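Local coordinates for dihydrodipicolinate synthase (Aquifex aeolicus, PDB 2EHH), which catalyses the condensation of pyruvate with aspartate-beta-semialdehyde to 4-hydroxy-tetrahydrodipicolinate through a Schiff base, a committed step in bacterial lysine biosynthesis, at the interface of chains A and B. Sequence-based numbering; all coordinates share one arbitrary frame. Chains: chain A/B, Dihydrodipicolinate synthase.

Contacts 1, 2 and 3 are neighbouring pieces of one two-fold interface, their C-alpha centres lying about 4 to 7 Å apart, and B:Pro269 takes part in all of them. The B:268-271 loop runs across chain A, with helix 111-124 serving every contact: A:Gly113 joins contacts 1 and 3, A:His117 contacts 2 and 3. Contact 2 adds the start of helix 81-93. The enzyme is a homotetramer built as a dimer of dimers, and one short loop, used twice by symmetry, illustrates how such a pair is fastened. The centres lie about 13 to 14 Å from the active-site A:Tyr132; the structure alone does not show whether the packing affects catalysis.

Contact 1: the interface of chains A and B. Residues chain A 110, 112-113, 116, 120; chain B 268-269, 271.
A:Glu116 and B:Thr271 reach towards each other from opposite directions, and their meeting shows how an acidic side chain can serve an interface through the face of its carboxylate. The glutamate leaves helix 111-124 with CG beside its backbone N (chi1 -64°) and stays extended, which brings the carboxylate over the methyl of B:Thr271; A:Glu116 CD lies 3.9 Å from B:Thr271 CG2. B:Leu268 crosses this chain at about a right angle, its CD2 3.4 Å from the carboxylate oxygen A:Glu116 OE2, while the other methyl, CD1, points to A:Thr120 OG1 at 3.8 Å. The carboxylate is steered from within chain A: OE1 forms a salt bridge with A:Arg112 and sits above the centre of the guanidinium face, not at its rim. This pairing would probably soften the cost of placing a carboxylate against methyl groups. At the other end of the patch the two threonine hydroxyls, A:Thr110 OG1 and B:Thr271 OG1, stand 3.5 Å apart with a water bridging them. B:Thr271 OG1 lies between its backbone N and carbonyl carbon (chi1 55°), a turn that gives the water its hydroxyl and A:Glu116 its methyl. The same water meets A:Thr110 N at 3.0 Å and the carbonyl oxygen B:Pro269 O at 2.8 Å.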
# COMPACT_ATOMS: atom_id res chain seq x y z
N THR A 110 -2.36 -18.92 7.05
CA THR A 110 -3.62 -18.32 7.46
C THR A 110 -3.47 -18.04 8.95
O THR A 110 -2.49 -18.47 9.58
CB THR A 110 -4.79 -19.29 7.26
OG1 THR A 110 -4.59 -20.44 8.09
CG2 THR A 110 -4.87 -19.75 5.81
N ARG A 112 -5.16 -19.33 11.26
CA ARG A 112 -5.24 -20.62 11.94
C ARG A 112 -3.84 -21.23 11.91
O ARG A 112 -3.37 -21.81 12.89
CB ARG A 112 -6.25 -21.53 11.23
CG ARG A 112 -6.38 -22.94 11.82
CD ARG A 112 -6.45 -22.94 13.34
NE ARG A 112 -7.15 -24.12 13.86
CZ ARG A 112 -6.79 -24.81 14.93
NH1 ARG A 112 -5.71 -24.45 15.62
NH2 ARG A 112 -7.50 -25.85 15.33
N GLY A 113 -3.17 -21.07 10.76
CA GLY A 113 -1.82 -21.59 10.61
C GLY A 113 -0.87 -20.91 11.57
O GLY A 113 -0.00 -21.56 12.15
N GLU A 116 -1.60 -22.34 15.11
CA GLU A 116 -1.02 -23.67 15.31
C GLU A 116 0.51 -23.64 15.36
O GLU A 116 1.12 -24.44 16.07
CB GLU A 116 -1.51 -24.63 14.22
CG GLU A 116 -3.01 -24.87 14.29
CD GLU A 116 -3.48 -26.02 13.43
OE1 GLU A 116 -4.70 -26.14 13.23
OE2 GLU A 116 -2.62 -26.80 12.96
N THR A 120 2.08 -24.82 18.75
CA THR A 120 2.91 -26.02 18.69
C THR A 120 4.26 -25.80 19.37
O THR A 120 4.68 -26.61 20.20
CB THR A 120 3.12 -26.46 17.23
OG1 THR A 120 1.85 -26.82 16.67
CG2 THR A 120 4.05 -27.67 17.15
N LEU B 268 2.93 -27.78 8.75
CA LEU B 268 2.75 -26.51 9.44
C LEU B 268 3.92 -25.61 9.06
O LEU B 268 5.05 -26.09 8.88
CB LEU B 268 2.71 -26.73 10.96
CG LEU B 268 1.46 -27.46 11.47
CD1 LEU B 268 1.56 -27.65 12.98
CD2 LEU B 268 0.21 -26.65 11.12
N PRO B 269 3.70 -24.29 9.01
CA PRO B 269 2.45 -23.56 9.30
C PRO B 269 1.26 -23.65 8.35
O PRO B 269 0.24 -23.01 8.61
CB PRO B 269 2.94 -22.12 9.47
CG PRO B 269 4.02 -22.03 8.44
CD PRO B 269 4.77 -23.35 8.62
N THR B 271 -2.09 -25.18 6.83
CA THR B 271 -3.16 -25.97 7.43
C THR B 271 -4.29 -26.25 6.44
O THR B 271 -4.33 -25.67 5.36
CB THR B 271 -3.79 -25.21 8.61
OG1 THR B 271 -4.22 -23.92 8.16
CG2 THR B 271 -2.78 -25.04 9.74
O HOH W 1 -1.91 -21.89 7.14

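Contact 2: the interface of chains A and B. Residues chain A 79-81, 107, 117; chain B 49, 268-269.
A:Thr81, at the start of helix 81-93, packs against the B:Leu268-B:Pro269 pair in this DapA-family subunit interface, a small example of a helix start receiving a loop with a cis-proline. A:Thr81 CB lies 3.5 Å from B:Leu268 CB, a tight approach in which the two side chains cross obliquely. The threonine hydroxyl stands beside its own backbone N (chi1 -52°), which turns OG1 towards the A:His117 ring; A:Thr81 OG1 and A:His117 ND1 share a hydrogen bond of 2.9 Å. That bond gives the hydroxyl a fixed bearing where the partner loop passes. The backbone adds a weak hydrogen bond from A:Thr81 N to B:Leu268 O, at 3.4 Å.

B:Pro269 follows a cis peptide bond, and its ring edge, CG and CD, is directed at the carbonyl of A:Asn79 and the amide of A:Asn107. The A:Asn107 side chain crosses the ring at about a right angle, with ND2 3.6 Å from B:Pro269 CG. A:Asn107 ND2 also donates to A:Asn79 O at 3.0 Å, lying in the carbonyl plane although the oxygen is tilted 19° from the amide plane. Were A:Asn107 an alanine, A:Asn79 O would probably lose this donor and a gap would open beside the proline ring. B:Thr49 CG2 touches the same carbonyl more loosely, 4.0 Å from A:Asn79 O.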
# COMPACT_ATOMS: atom_id res chain seq x y z
N ASN A 79 10.08 -20.26 8.94
CA ASN A 79 8.73 -20.41 8.41
C ASN A 79 8.32 -21.88 8.34
O ASN A 79 7.40 -22.24 7.61
CB ASN A 79 8.58 -19.73 7.04
CG ASN A 79 9.54 -20.27 6.00
OD1 ASN A 79 10.35 -21.15 6.28
ND2 ASN A 79 9.45 -19.72 4.79
N ALA A 80 9.02 -22.71 9.11
CA ALA A 80 8.75 -24.15 9.19
C ALA A 80 8.58 -24.50 10.67
O ALA A 80 9.52 -24.38 11.45
CB ALA A 80 9.90 -24.94 8.59
N THR A 81 7.38 -24.92 11.05
CA THR A 81 7.08 -25.25 12.44
C THR A 81 8.00 -26.31 13.08
O THR A 81 8.57 -26.07 14.14
CB THR A 81 5.61 -25.70 12.58
OG1 THR A 81 4.77 -24.70 11.99
CG2 THR A 81 5.23 -25.86 14.05
N ASN A 107 5.72 -17.92 3.19
CA ASN A 107 4.62 -18.83 2.86
C ASN A 107 3.23 -18.36 3.28
O ASN A 107 2.23 -19.02 3.02
CB ASN A 107 4.89 -20.26 3.37
CG ASN A 107 5.25 -20.33 4.84
OD1 ASN A 107 5.19 -19.35 5.58
ND2 ASN A 107 5.64 -21.53 5.28
N HIS A 117 1.12 -22.72 14.62
CA HIS A 117 2.57 -22.59 14.60
C HIS A 117 3.09 -22.25 16.00
O HIS A 117 3.88 -22.99 16.60
CB HIS A 117 2.99 -21.50 13.61
CG HIS A 117 4.46 -21.23 13.58
ND1 HIS A 117 5.36 -22.09 12.98
CD2 HIS A 117 5.19 -20.19 14.04
CE1 HIS A 117 6.58 -21.59 13.07
NE2 HIS A 117 6.50 -20.43 13.72
N THR B 49 8.85 -25.71 3.82
CA THR B 49 8.87 -26.74 4.86
C THR B 49 9.59 -28.03 4.47
O THR B 49 9.57 -29.00 5.22
CB THR B 49 7.45 -27.07 5.34
OG1 THR B 49 6.65 -27.49 4.23
CG2 THR B 49 6.82 -25.84 5.98
N LEU B 268 2.93 -27.78 8.75
CA LEU B 268 2.75 -26.51 9.44
C LEU B 268 3.92 -25.61 9.06
O LEU B 268 5.05 -26.09 8.88
CB LEU B 268 2.71 -26.73 10.96
CG LEU B 268 1.46 -27.46 11.47
CD1 LEU B 268 1.56 -27.65 12.98
CD2 LEU B 268 0.21 -26.65 11.12
N PRO B 269 3.70 -24.29 9.01
CA PRO B 269 2.45 -23.56 9.30
C PRO B 269 1.26 -23.65 8.35
O PRO B 269 0.24 -23.01 8.61
CB PRO B 269 2.94 -22.12 9.47
CG PRO B 269 4.02 -22.03 8.44
CD PRO B 269 4.77 -23.35 8.62

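Contact 3: the interface of chains A and B. Residues chain A 104, 107, 109, 113, 117; chain B 269-271.
The carbonyl oxygen of B:Pro269 is approached by two carbons of chain A: A:Gly113 CA lies 3.2 Å from B:Pro269 O and A:Pro109 CB 3.5 Å from it. With no side chain on A:Gly113, the first turn of helix 111-124 can come right up to the partner backbone, a clear case of a glycine serving close approach between subunits. The ring of B:Pro269 then enters a largely apolar setting formed by two prolines of chain A. A:Pro109 crosses it obliquely, CB lying 3.8 Å from B:Pro269 CB, with its CG also near that carbon. A:Pro104 meets the far corner of the ring, the two side chains sliding past each other in opposite directions, and its CB is 4.1 Å from B:Pro269 CG. A:Pro104 is itself backed by the imidazole of A:His117: A:Pro104 CG sits 3.6 Å above the plane of that ring, over its centre. The histidine CG is anti to its backbone N (chi1 177°), and this swing carries the ring off the helix and beneath the proline. In this way the imidazole, behind A:Pro104, supports the proline that meets the partner. Beyond B:Pro269 the loop continues into B:Leu270, with CG beside the backbone N (chi1 -65°), which sends CD2 towards the backbone oxygen A:Asn107 O, 4.0 Å away.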
# COMPACT_ATOMS: atom_id res chain seq x y z
N PRO A 104 5.96 -16.56 10.68
CA PRO A 104 6.43 -17.16 9.43
C PRO A 104 6.42 -16.22 8.23
O PRO A 104 5.39 -15.62 7.89
CB PRO A 104 5.47 -18.33 9.25
CG PRO A 104 5.29 -18.80 10.67
CD PRO A 104 5.09 -17.49 11.42
N ASN A 107 5.72 -17.92 3.19
CA ASN A 107 4.62 -18.83 2.86
C ASN A 107 3.23 -18.36 3.28
O ASN A 107 2.23 -19.02 3.02
CB ASN A 107 4.89 -20.26 3.37
CG ASN A 107 5.25 -20.33 4.84
OD1 ASN A 107 5.19 -19.35 5.58
ND2 ASN A 107 5.64 -21.53 5.28
N PRO A 109 1.05 -18.12 6.01
CA PRO A 109 0.00 -18.99 6.53
C PRO A 109 -1.25 -18.21 6.93
O PRO A 109 -1.20 -16.99 7.10
CB PRO A 109 0.67 -19.67 7.73
CG PRO A 109 1.69 -18.68 8.17
CD PRO A 109 2.25 -18.14 6.88
N GLY A 113 -3.17 -21.07 10.76
CA GLY A 113 -1.82 -21.59 10.61
C GLY A 113 -0.87 -20.91 11.57
O GLY A 113 -0.00 -21.56 12.15
N HIS A 117 1.12 -22.72 14.62
CA HIS A 117 2.57 -22.59 14.60
C HIS A 117 3.09 -22.25 16.00
O HIS A 117 3.88 -22.99 16.60
CB HIS A 117 2.99 -21.50 13.61
CG HIS A 117 4.46 -21.23 13.58
ND1 HIS A 117 5.36 -22.09 12.98
CD2 HIS A 117 5.19 -20.19 14.04
CE1 HIS A 117 6.58 -21.59 13.07
NE2 HIS A 117 6.50 -20.43 13.72
N PRO B 269 3.70 -24.29 9.01
CA PRO B 269 2.45 -23.56 9.30
C PRO B 269 1.26 -23.65 8.35
O PRO B 269 0.24 -23.01 8.61
CB PRO B 269 2.94 -22.12 9.47
CG PRO B 269 4.02 -22.03 8.44
CD PRO B 269 4.77 -23.35 8.62
N LEU B 270 1.35 -24.41 7.26
CA LEU B 270 0.19 -24.50 6.39
C LEU B 270 -0.81 -25.45 7.05
O LEU B 270 -0.42 -26.39 7.74
CB LEU B 270 0.57 -25.00 4.99
CG LEU B 270 1.48 -24.06 4.18
CD1 LEU B 270 1.46 -24.47 2.71
CD2 LEU B 270 1.00 -22.61 4.31
N THR B 271 -2.09 -25.18 6.83
CA THR B 271 -3.16 -25.97 7.43
C THR B 271 -4.29 -26.25 6.44
O THR B 271 -4.33 -25.67 5.36
CB THR B 271 -3.79 -25.21 8.61
OG1 THR B 271 -4.22 -23.92 8.16
CG2 THR B 271 -2.78 -25.04 9.74